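Cell division control protein Cdc48 (Mycobacterium smegmatis, PDB 5E7P) probably binds and hydrolyses ATP as a tandem AAA-type ATPase of the Cdc48 family, and holds ADP in both of its nucleotide pockets. Local coordinates at residues Val313-Leu323 with Glu351-Ala362; Arg378-Gly388 with Glu569-Ser577. All coordinates share one frame; numbering follows the deposited sequence.

Contact 1: Val313-Leu323 with Glu351-Ala362; sequences VAAVTESGGVL and ELRKAVATPGVA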
loop_
_atom_site.group_PDB
_atom_site.type_symbol
_atom_site.label_atom_id
_atom_site.label_comp_id
_atom_site.label_asym_id
_atom_site.label_seq_id
_atom_site.Cartn_x
_atom_site.Cartn_y
_atom_site.Cartn_z
ATOM N N VAL A 313 3.819 16.847 -25.018
ATOM C CA VAL A 313 3.654 15.989 -26.187
ATOM C C VAL A 313 4.402 16.542 -27.409
ATOM O O VAL A 313 5.055 15.795 -28.144
ATOM C CB VAL A 313 2.160 15.776 -26.517
ATOM C CG1 VAL A 313 1.988 15.164 -27.902
ATOM C CG2 VAL A 313 1.509 14.899 -25.457
ATOM N N ALA A 314 4.318 17.853 -27.612
ATOM C CA ALA A 314 5.008 18.491 -28.730
ATOM C C ALA A 314 6.528 18.411 -28.577
ATOM O O ALA A 314 7.262 18.401 -29.564
ATOM C CB ALA A 314 4.565 19.940 -28.878
ATOM N N ALA A 315 6.992 18.352 -27.332
ATOM C CA ALA A 315 8.421 18.290 -27.051
ATOM C C ALA A 315 8.983 16.893 -27.309
ATOM O O ALA A 315 10.100 16.746 -27.809
ATOM C CB ALA A 315 8.699 18.719 -25.620
ATOM N N VAL A 316 8.207 15.869 -26.970
ATOM C CA VAL A 316 8.649 14.495 -27.178
ATOM C C VAL A 316 8.533 14.085 -28.646
ATOM O O VAL A 316 9.266 13.215 -29.112
ATOM C CB VAL A 316 7.886 13.491 -26.276
ATOM C CG1 VAL A 316 6.478 13.249 -26.798
ATOM C CG2 VAL A 316 8.656 12.178 -26.173
ATOM N N THR A 317 7.621 14.720 -29.375
ATOM C CA THR A 317 7.422 14.409 -30.787
ATOM C C THR A 317 8.307 15.273 -31.678
ATOM O O THR A 317 8.365 15.070 -32.890
ATOM C CB THR A 317 5.949 14.578 -31.210
ATOM O OG1 THR A 317 5.501 15.900 -30.885
ATOM C CG2 THR A 317 5.071 13.562 -30.496
ATOM N N GLU A 318 8.998 16.233 -31.071
ATOM C CA GLU A 318 9.906 17.102 -31.811
ATOM C C GLU A 318 11.212 16.387 -32.135
ATOM O O GLU A 318 11.809 16.617 -33.184
ATOM C CB GLU A 318 10.194 18.383 -31.024
ATOM N N SER A 319 11.651 15.514 -31.235
ATOM C CA SER A 319 12.921 14.823 -31.419
ATOM C C SER A 319 12.787 13.312 -31.234
ATOM O O SER A 319 13.674 12.551 -31.620
ATOM C CB SER A 319 13.972 15.382 -30.455
ATOM O OG SER A 319 15.262 15.376 -31.042
ATOM N N GLY A 320 11.674 12.880 -30.655
ATOM C CA GLY A 320 11.477 11.471 -30.362
ATOM C C GLY A 320 11.894 11.163 -28.938
ATOM O O GLY A 320 12.378 12.041 -28.224
ATOM N N GLY A 321 11.703 9.919 -28.515
ATOM C CA GLY A 321 12.092 9.511 -27.178
ATOM C C GLY A 321 10.929 9.019 -26.339
ATOM O O GLY A 321 9.932 8.526 -26.867
ATOM N N VAL A 322 11.054 9.161 -25.024
ATOM C CA VAL A 322 10.049 8.643 -24.106
ATOM C C VAL A 322 9.290 9.748 -23.375
ATOM O O VAL A 322 9.893 10.602 -22.720
ATOM C CB VAL A 322 10.679 7.704 -23.062
ATOM C CG1 VAL A 322 9.622 7.182 -22.115
ATOM C CG2 VAL A 322 11.377 6.556 -23.747
ATOM N N LEU A 323 7.966 9.727 -23.494
ATOM C CA LEU A 323 7.109 10.586 -22.684
ATOM C C LEU A 323 6.728 9.824 -21.424
ATOM O O LEU A 323 6.089 8.773 -21.493
ATOM C CB LEU A 323 5.847 11.000 -23.447
ATOM C CG LEU A 323 4.890 11.944 -22.702
ATOM C CD1 LEU A 323 5.516 13.321 -22.494
ATOM C CD2 LEU A 323 3.560 12.071 -23.429
ATOM N N GLU A 351 -4.060 14.083 -26.859
ATOM C CA GLU A 351 -2.655 14.467 -26.974
ATOM C C GLU A 351 -1.726 13.267 -26.789
ATOM O O GLU A 351 -0.783 13.082 -27.560
ATOM C CB GLU A 351 -2.305 15.570 -25.973
ATOM C CG GLU A 351 -2.786 16.950 -26.383
ATOM C CD GLU A 351 -2.182 17.412 -27.701
ATOM O OE1 GLU A 351 -0.942 17.345 -27.850
ATOM O OE2 GLU A 351 -2.946 17.840 -28.591
ATOM N N LEU A 352 -1.996 12.457 -25.765
ATOM C CA LEU A 352 -1.227 11.240 -25.517
ATOM C C LEU A 352 -1.324 10.289 -26.704
ATOM O O LEU A 352 -0.325 9.722 -27.139
ATOM C CB LEU A 352 -1.722 10.524 -24.255
ATOM C CG LEU A 352 -1.593 11.225 -22.901
ATOM C CD1 LEU A 352 -2.014 10.281 -21.777
ATOM C CD2 LEU A 352 -0.178 11.742 -22.677
ATOM N N ARG A 353 -2.539 10.116 -27.215
ATOM C CA ARG A 353 -2.790 9.251 -28.363
ATOM C C ARG A 353 -1.987 9.718 -29.580
ATOM O O ARG A 353 -1.454 8.906 -30.343
ATOM C CB ARG A 353 -4.288 9.231 -28.677
ATOM C CG ARG A 353 -4.716 8.123 -29.618
ATOM C CD ARG A 353 -6.229 8.062 -29.754
ATOM N NE ARG A 353 -6.889 7.857 -28.467
ATOM C CZ ARG A 353 -7.673 8.753 -27.875
ATOM N NH1 ARG A 353 -7.905 9.923 -28.458
ATOM N NH2 ARG A 353 -8.232 8.476 -26.702
ATOM N N LYS A 354 -1.898 11.033 -29.743
ATOM C CA LYS A 354 -1.091 11.635 -30.798
ATOM C C LYS A 354 0.386 11.302 -30.607
ATOM O O LYS A 354 1.113 11.068 -31.578
ATOM C CB LYS A 354 -1.301 13.152 -30.816
ATOM C CG LYS A 354 -0.248 13.935 -31.578
ATOM C CD LYS A 354 -0.451 15.433 -31.403
ATOM C CE LYS A 354 0.745 16.225 -31.917
ATOM N NZ LYS A 354 0.993 16.000 -33.367
ATOM N N ALA A 355 0.823 11.281 -29.352
ATOM C CA ALA A 355 2.210 10.961 -29.034
ATOM C C ALA A 355 2.541 9.499 -29.339
ATOM O O ALA A 355 3.571 9.202 -29.940
ATOM C CB ALA A 355 2.513 11.287 -27.577
ATOM N N VAL A 356 1.659 8.595 -28.925
ATOM C CA VAL A 356 1.864 7.161 -29.119
ATOM C C VAL A 356 1.949 6.787 -30.602
ATOM O O VAL A 356 2.694 5.888 -30.986
ATOM C CB VAL A 356 0.751 6.351 -28.423
ATOM C CG1 VAL A 356 0.905 4.865 -28.693
ATOM C CG2 VAL A 356 0.766 6.619 -26.925
ATOM N N ALA A 357 1.201 7.498 -31.437
ATOM C CA ALA A 357 1.186 7.221 -32.869
ATOM C C ALA A 357 2.407 7.797 -33.592
ATOM O O ALA A 357 2.605 7.543 -34.780
ATOM C CB ALA A 357 -0.103 7.745 -33.492
ATOM N N THR A 358 3.222 8.565 -32.874
ATOM C CA THR A 358 4.411 9.179 -33.456
ATOM C C THR A 358 5.597 8.214 -33.487
ATOM O O THR A 358 5.978 7.653 -32.456
ATOM C CB THR A 358 4.825 10.451 -32.691
ATOM O OG1 THR A 358 3.714 11.354 -32.614
ATOM C CG2 THR A 358 5.983 11.141 -33.398
ATOM N N PRO A 359 6.182 8.013 -34.680
ATOM C CA PRO A 359 7.373 7.173 -34.849
ATOM C C PRO A 359 8.544 7.698 -34.019
ATOM O O PRO A 359 8.799 8.906 -34.012
ATOM C CB PRO A 359 7.688 7.306 -36.343
ATOM C CG PRO A 359 6.394 7.699 -36.977
ATOM C CD PRO A 359 5.682 8.539 -35.962
ATOM N N GLY A 360 9.237 6.798 -33.326
ATOM C CA GLY A 360 10.361 7.174 -32.485
ATOM C C GLY A 360 9.940 7.707 -31.127
ATOM O O GLY A 360 10.755 8.251 -30.384
ATOM N N VAL A 361 8.661 7.554 -30.800
ATOM C CA VAL A 361 8.144 8.001 -29.512
ATOM C C VAL A 361 7.482 6.851 -28.753
ATOM O O VAL A 361 6.692 6.096 -29.318
ATOM C CB VAL A 361 7.131 9.155 -29.678
ATOM C CG1 VAL A 361 6.447 9.467 -28.352
ATOM C CG2 VAL A 361 7.819 10.394 -30.228
ATOM N N ALA A 362 7.815 6.716 -27.474
ATOM C CA ALA A 362 7.180 5.719 -26.619
ATOM C C ALA A 362 6.568 6.383 -25.388
ATOM O O ALA A 362 7.047 7.421 -24.930
ATOM C CB ALA A 362 8.184 4.649 -26.209
#

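Contact 2: Arg378-Gly388 with Glu569-Ser577; sequences RAPEVCDRELG and ELFARARDS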
loop_
_atom_site.group_PDB
_atom_site.type_symbol
_atom_site.label_atom_id
_atom_site.label_comp_id
_atom_site.label_asym_id
_atom_site.label_seq_id
_atom_site.Cartn_x
_atom_site.Cartn_y
_atom_site.Cartn_z
ATOM N N ARG A 378 -5.962 2.756 -20.549
ATOM C CA ARG A 378 -5.688 1.332 -20.650
ATOM C C ARG A 378 -6.389 0.783 -21.887
ATOM O O ARG A 378 -7.297 -0.042 -21.800
ATOM C CB ARG A 378 -6.157 0.624 -19.380
ATOM C CG ARG A 378 -5.597 1.254 -18.109
ATOM C CD ARG A 378 -6.195 0.636 -16.853
ATOM N NE ARG A 378 -7.373 1.350 -16.369
ATOM C CZ ARG A 378 -8.467 0.762 -15.894
ATOM N NH1 ARG A 378 -8.550 -0.560 -15.845
ATOM N NH2 ARG A 378 -9.485 1.498 -15.472
ATOM N N ALA A 379 -5.953 1.267 -23.042
ATOM C CA ALA A 379 -6.562 0.930 -24.317
ATOM C C ALA A 379 -5.454 0.808 -25.358
ATOM O O ALA A 379 -4.383 1.392 -25.186
ATOM C CB ALA A 379 -7.560 2.011 -24.716
ATOM N N PRO A 380 -5.702 0.043 -26.436
ATOM C CA PRO A 380 -4.699 -0.176 -27.487
ATOM C C PRO A 380 -4.111 1.108 -28.071
ATOM O O PRO A 380 -2.968 1.091 -28.526
ATOM C CB PRO A 380 -5.490 -0.919 -28.566
ATOM C CG PRO A 380 -6.536 -1.652 -27.815
ATOM C CD PRO A 380 -6.920 -0.754 -26.672
ATOM N N GLU A 381 -4.874 2.197 -28.050
ATOM C CA GLU A 381 -4.440 3.444 -28.677
ATOM C C GLU A 381 -3.449 4.233 -27.824
ATOM O O GLU A 381 -2.655 5.011 -28.352
ATOM C CB GLU A 381 -5.642 4.327 -29.036
ATOM C CG GLU A 381 -6.619 3.697 -30.019
ATOM C CD GLU A 381 -7.603 2.753 -29.348
ATOM O OE1 GLU A 381 -7.950 2.992 -28.169
ATOM O OE2 GLU A 381 -8.027 1.771 -29.998
ATOM N N VAL A 382 -3.502 4.042 -26.509
ATOM C CA VAL A 382 -2.574 4.720 -25.608
ATOM C C VAL A 382 -1.634 3.718 -24.941
ATOM O O VAL A 382 -0.551 3.444 -25.456
ATOM C CB VAL A 382 -3.311 5.549 -24.543
ATOM C CG1 VAL A 382 -2.335 6.456 -23.808
ATOM C CG2 VAL A 382 -4.412 6.372 -25.191
ATOM N N CYS A 383 -2.047 3.171 -23.800
ATOM C CA CYS A 383 -1.273 2.112 -23.148
ATOM C C CYS A 383 -1.842 0.740 -23.488
ATOM O O CYS A 383 -2.846 0.313 -22.920
ATOM C CB CYS A 383 -1.231 2.306 -21.631
ATOM S SG CYS A 383 -0.291 3.753 -21.096
ATOM N N ASP A 384 -1.188 0.056 -24.419
ATOM C CA ASP A 384 -1.682 -1.219 -24.920
ATOM C C ASP A 384 -1.287 -2.380 -24.011
ATOM O O ASP A 384 -1.848 -3.472 -24.108
ATOM C CB ASP A 384 -1.164 -1.469 -26.338
ATOM C CG ASP A 384 0.335 -1.697 -26.378
ATOM O OD1 ASP A 384 1.096 -0.705 -26.406
ATOM O OD2 ASP A 384 0.752 -2.875 -26.380
ATOM N N ARG A 385 -0.324 -2.144 -23.128
ATOM C CA ARG A 385 0.162 -3.201 -22.248
ATOM C C ARG A 385 0.512 -2.684 -20.855
ATOM O O ARG A 385 0.727 -1.487 -20.656
ATOM C CB ARG A 385 1.362 -3.910 -22.879
ATOM C CG ARG A 385 2.608 -3.057 -22.979
ATOM C CD ARG A 385 3.620 -3.689 -23.921
ATOM N NE ARG A 385 3.219 -3.560 -25.317
ATOM C CZ ARG A 385 3.787 -4.217 -26.322
ATOM N NH1 ARG A 385 4.781 -5.065 -26.086
ATOM N NH2 ARG A 385 3.359 -4.032 -27.564
ATOM N N GLU A 386 0.566 -3.599 -19.891
ATOM C CA GLU A 386 0.778 -3.229 -18.496
ATOM C C GLU A 386 1.844 -4.080 -17.815
ATOM O O GLU A 386 2.167 -5.180 -18.262
ATOM C CB GLU A 386 -0.535 -3.314 -17.717
ATOM C CG GLU A 386 -1.624 -2.408 -18.250
ATOM C CD GLU A 386 -2.879 -2.446 -17.406
ATOM O OE1 GLU A 386 -2.887 -3.159 -16.381
ATOM O OE2 GLU A 386 -3.857 -1.757 -17.768
ATOM N N LEU A 387 2.378 -3.558 -16.718
ATOM C CA LEU A 387 3.463 -4.210 -16.007
ATOM C C LEU A 387 3.275 -4.001 -14.506
ATOM O O LEU A 387 3.208 -2.865 -14.033
ATOM C CB LEU A 387 4.795 -3.622 -16.470
ATOM C CG LEU A 387 5.998 -4.551 -16.588
ATOM C CD1 LEU A 387 5.602 -5.856 -17.256
ATOM C CD2 LEU A 387 7.086 -3.862 -17.384
ATOM N N GLY A 388 3.172 -5.099 -13.763
ATOM C CA GLY A 388 2.960 -5.028 -12.329
ATOM C C GLY A 388 4.202 -5.366 -11.526
ATOM O O GLY A 388 4.774 -6.443 -11.682
ATOM N N GLU A 569 -7.444 -7.432 -19.423
ATOM C CA GLU A 569 -6.394 -6.540 -18.949
ATOM C C GLU A 569 -5.699 -7.120 -17.721
ATOM O O GLU A 569 -4.472 -7.217 -17.676
ATOM C CB GLU A 569 -6.981 -5.174 -18.609
ATOM C CG GLU A 569 -6.012 -4.235 -17.924
ATOM C CD GLU A 569 -6.678 -2.946 -17.475
ATOM O OE1 GLU A 569 -7.631 -2.500 -18.148
ATOM O OE2 GLU A 569 -6.257 -2.385 -16.445
ATOM N N LEU A 570 -6.503 -7.506 -16.736
ATOM C CA LEU A 570 -6.015 -8.066 -15.481
ATOM C C LEU A 570 -5.083 -9.258 -15.702
ATOM O O LEU A 570 -3.979 -9.305 -15.161
ATOM C CB LEU A 570 -7.203 -8.480 -14.610
ATOM C CG LEU A 570 -6.941 -9.347 -13.378
ATOM C CD1 LEU A 570 -6.090 -8.607 -12.364
ATOM C CD2 LEU A 570 -8.260 -9.776 -12.758
ATOM N N PHE A 571 -5.531 -10.211 -16.510
ATOM C CA PHE A 571 -4.749 -11.411 -16.771
ATOM C C PHE A 571 -3.513 -11.125 -17.610
ATOM O O PHE A 571 -2.452 -11.699 -17.367
ATOM C CB PHE A 571 -5.615 -12.498 -17.413
ATOM C CG PHE A 571 -6.509 -13.205 -16.434
ATOM C CD1 PHE A 571 -7.760 -12.693 -16.124
ATOM C CD2 PHE A 571 -6.089 -14.368 -15.806
ATOM C CE1 PHE A 571 -8.581 -13.337 -15.212
ATOM C CE2 PHE A 571 -6.904 -15.017 -14.895
ATOM C CZ PHE A 571 -8.153 -14.501 -14.598
ATOM N N ALA A 572 -3.648 -10.227 -18.585
ATOM C CA ALA A 572 -2.512 -9.834 -19.417
ATOM C C ALA A 572 -1.427 -9.166 -18.581
ATOM O O ALA A 572 -0.239 -9.346 -18.845
ATOM C CB ALA A 572 -2.955 -8.911 -20.551
ATOM N N ARG A 573 -1.836 -8.397 -17.576
ATOM C CA ARG A 573 -0.875 -7.775 -16.671
ATOM C C ARG A 573 -0.204 -8.835 -15.802
ATOM O O ARG A 573 0.976 -8.728 -15.473
ATOM C CB ARG A 573 -1.538 -6.723 -15.779
ATOM C CG ARG A 573 -0.530 -5.844 -15.042
ATOM C CD ARG A 573 -1.120 -5.198 -13.795
ATOM N NE ARG A 573 -2.382 -4.522 -14.067
ATOM C CZ ARG A 573 -3.563 -4.932 -13.614
ATOM N NH1 ARG A 573 -3.644 -6.014 -12.854
ATOM N NH2 ARG A 573 -4.662 -4.254 -13.918
ATOM N N ALA A 574 -0.966 -9.858 -15.434
ATOM C CA ALA A 574 -0.448 -10.929 -14.597
ATOM C C ALA A 574 0.560 -11.772 -15.369
ATOM O O ALA A 574 1.628 -12.104 -14.854
ATOM C CB ALA A 574 -1.589 -11.795 -14.077
ATOM N N ARG A 575 0.217 -12.108 -16.608
ATOM C CA ARG A 575 1.114 -12.873 -17.468
ATOM C C ARG A 575 2.430 -12.136 -17.696
ATOM O O ARG A 575 3.502 -12.741 -17.670
ATOM C CB ARG A 575 0.445 -13.190 -18.813
ATOM C CG ARG A 575 -0.500 -14.381 -18.774
ATOM C CD ARG A 575 -0.993 -14.763 -20.168
ATOM N NE ARG A 575 -2.267 -14.128 -20.501
ATOM C CZ ARG A 575 -2.397 -13.068 -21.294
ATOM N NH1 ARG A 575 -1.329 -12.515 -21.852
ATOM N NH2 ARG A 575 -3.601 -12.564 -21.535
ATOM N N ASP A 576 2.342 -10.825 -17.906
ATOM C CA ASP A 576 3.519 -10.008 -18.196
ATOM C C ASP A 576 4.350 -9.691 -16.955
ATOM O O ASP A 576 5.488 -9.237 -17.067
ATOM C CB ASP A 576 3.111 -8.705 -18.896
ATOM C CG ASP A 576 2.560 -8.937 -20.294
ATOM O OD1 ASP A 576 2.811 -10.017 -20.869
ATOM O OD2 ASP A 576 1.881 -8.033 -20.824
ATOM N N SER A 577 3.784 -9.932 -15.776
ATOM C CA SER A 577 4.453 -9.581 -14.525
ATOM C C SER A 577 4.898 -10.798 -13.714
ATOM O O SER A 577 5.341 -10.650 -12.576
ATOM C CB SER A 577 3.543 -8.702 -13.664
ATOM O OG SER A 577 3.088 -7.575 -14.390
HETATM O O HOH W 1 -0.459 -6.116 -20.503
#

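Contact 1: Val313-Leu323 with Glu351-Ala362
Gly321 and Val322 pair with Val361 and Ala362 as parallel neighbours in the central sheet of the first AAA module, and the helices that lead into the two strands lie side by side. Gly321 N donates to Gly360 O at 2.7 Å, Gly321 O accepts from Ala362 N at 2.9 Å, and Leu323 N continues the pattern to Ala362 O. On one face of the sheet, Val361 packs on Val316 and Gly320: its CG1 meets Val316 CG1 at 4.1 Å, while CG2 lies against the Val316 carbonyl and Gly320 CA. Strand 321-326, helix 344-356 and strand 361-366 form a beta-alpha-beta unit of the P-loop NTPase fold; the helical segments 313-319 and 351-356 run nearly parallel, 9° apart. Val313 is a knob in the hole made by Glu351, Leu352, Lys354 and Ala355. Its CG1, anti to the backbone N (chi1 167°), comes within 3.9 Å of Ala355 CB. The CD2 methyls of Leu323 and Leu352 touch at 3.8 Å, their side chains crossing at about a right angle. Thr317 and Thr358 also cross at about a right angle. Each hydroxyl bonds back to the carbonyl four residues earlier, Thr317 OG1 to Val313 O and Thr358 OG1 to Lys354 O. With OG1 of Thr317 thus held between its backbone N and carbonyl carbon, CG2 is turned across the gap to meet Thr358.

Contact 2: Arg378-Gly388 with Glu569-Ser577
Glu386 reaches across to Arg573, its OE1 taking a 2.7 Å bond from Arg573 NE and a weak second one from NH2. The carboxylate and guanidinium planes are only 24° apart, but OE1 lies tilted from the guanidinium plane. Glu569, its CG anti to the backbone N (chi1 172°), extends from the helix toward Arg378, whose NH1 donates to Glu569 OE2 at 3.0 Å. That bond is nearly straight and comes in on the syn side, although the two flat groups stand 75° apart. Glu569 OE2 also faces Arg573 NH2 in a longer salt bridge. The carboxylates of Glu386 and Glu569 come close and, if both charged, would probably repel; the arginines may offset this. Further along, Gly388 N donates to Ser577 OG, which in turn donates to Arg573 O, so the hydroxyl links strand to helix. A water bridges Glu386 N and Asp576 OD2, and Leu387 CD1 rests on Asp576 O at 3.4 Å. In the next shell, Arg378 NH2 is held by Val373 O, and His548 packs on Arg573 and Ser577. Arg378, Glu386, Glu569 and Arg573 form a largely buried salt-bridge network that fastens edge strand 385-388 of the first AAA module's sheet to helix 563-576 of the second.

In the fold
From the N terminus, the chain first passes through helix 302-319 and strand 321-326, and contact 1 closes after 27 intervening residues, when helix 344-356 and strand 361-366 arrive beside them. Contact 2 opens only after this, so the two lie in series and neither nests nor crosses. Its segments are separated by 180 residues, through the rest of the first AAA module and into the second. Strands 361-366 and 385-388 are successive in the chain and share one sheet, with strand 265-269 between them. The two contacts also touch directly, where Leu352 and Val356 pack against Glu381 and Val382. Contact 1 thus ties neighbouring strands and their preceding helices within one module, and contact 2 spans the two modules.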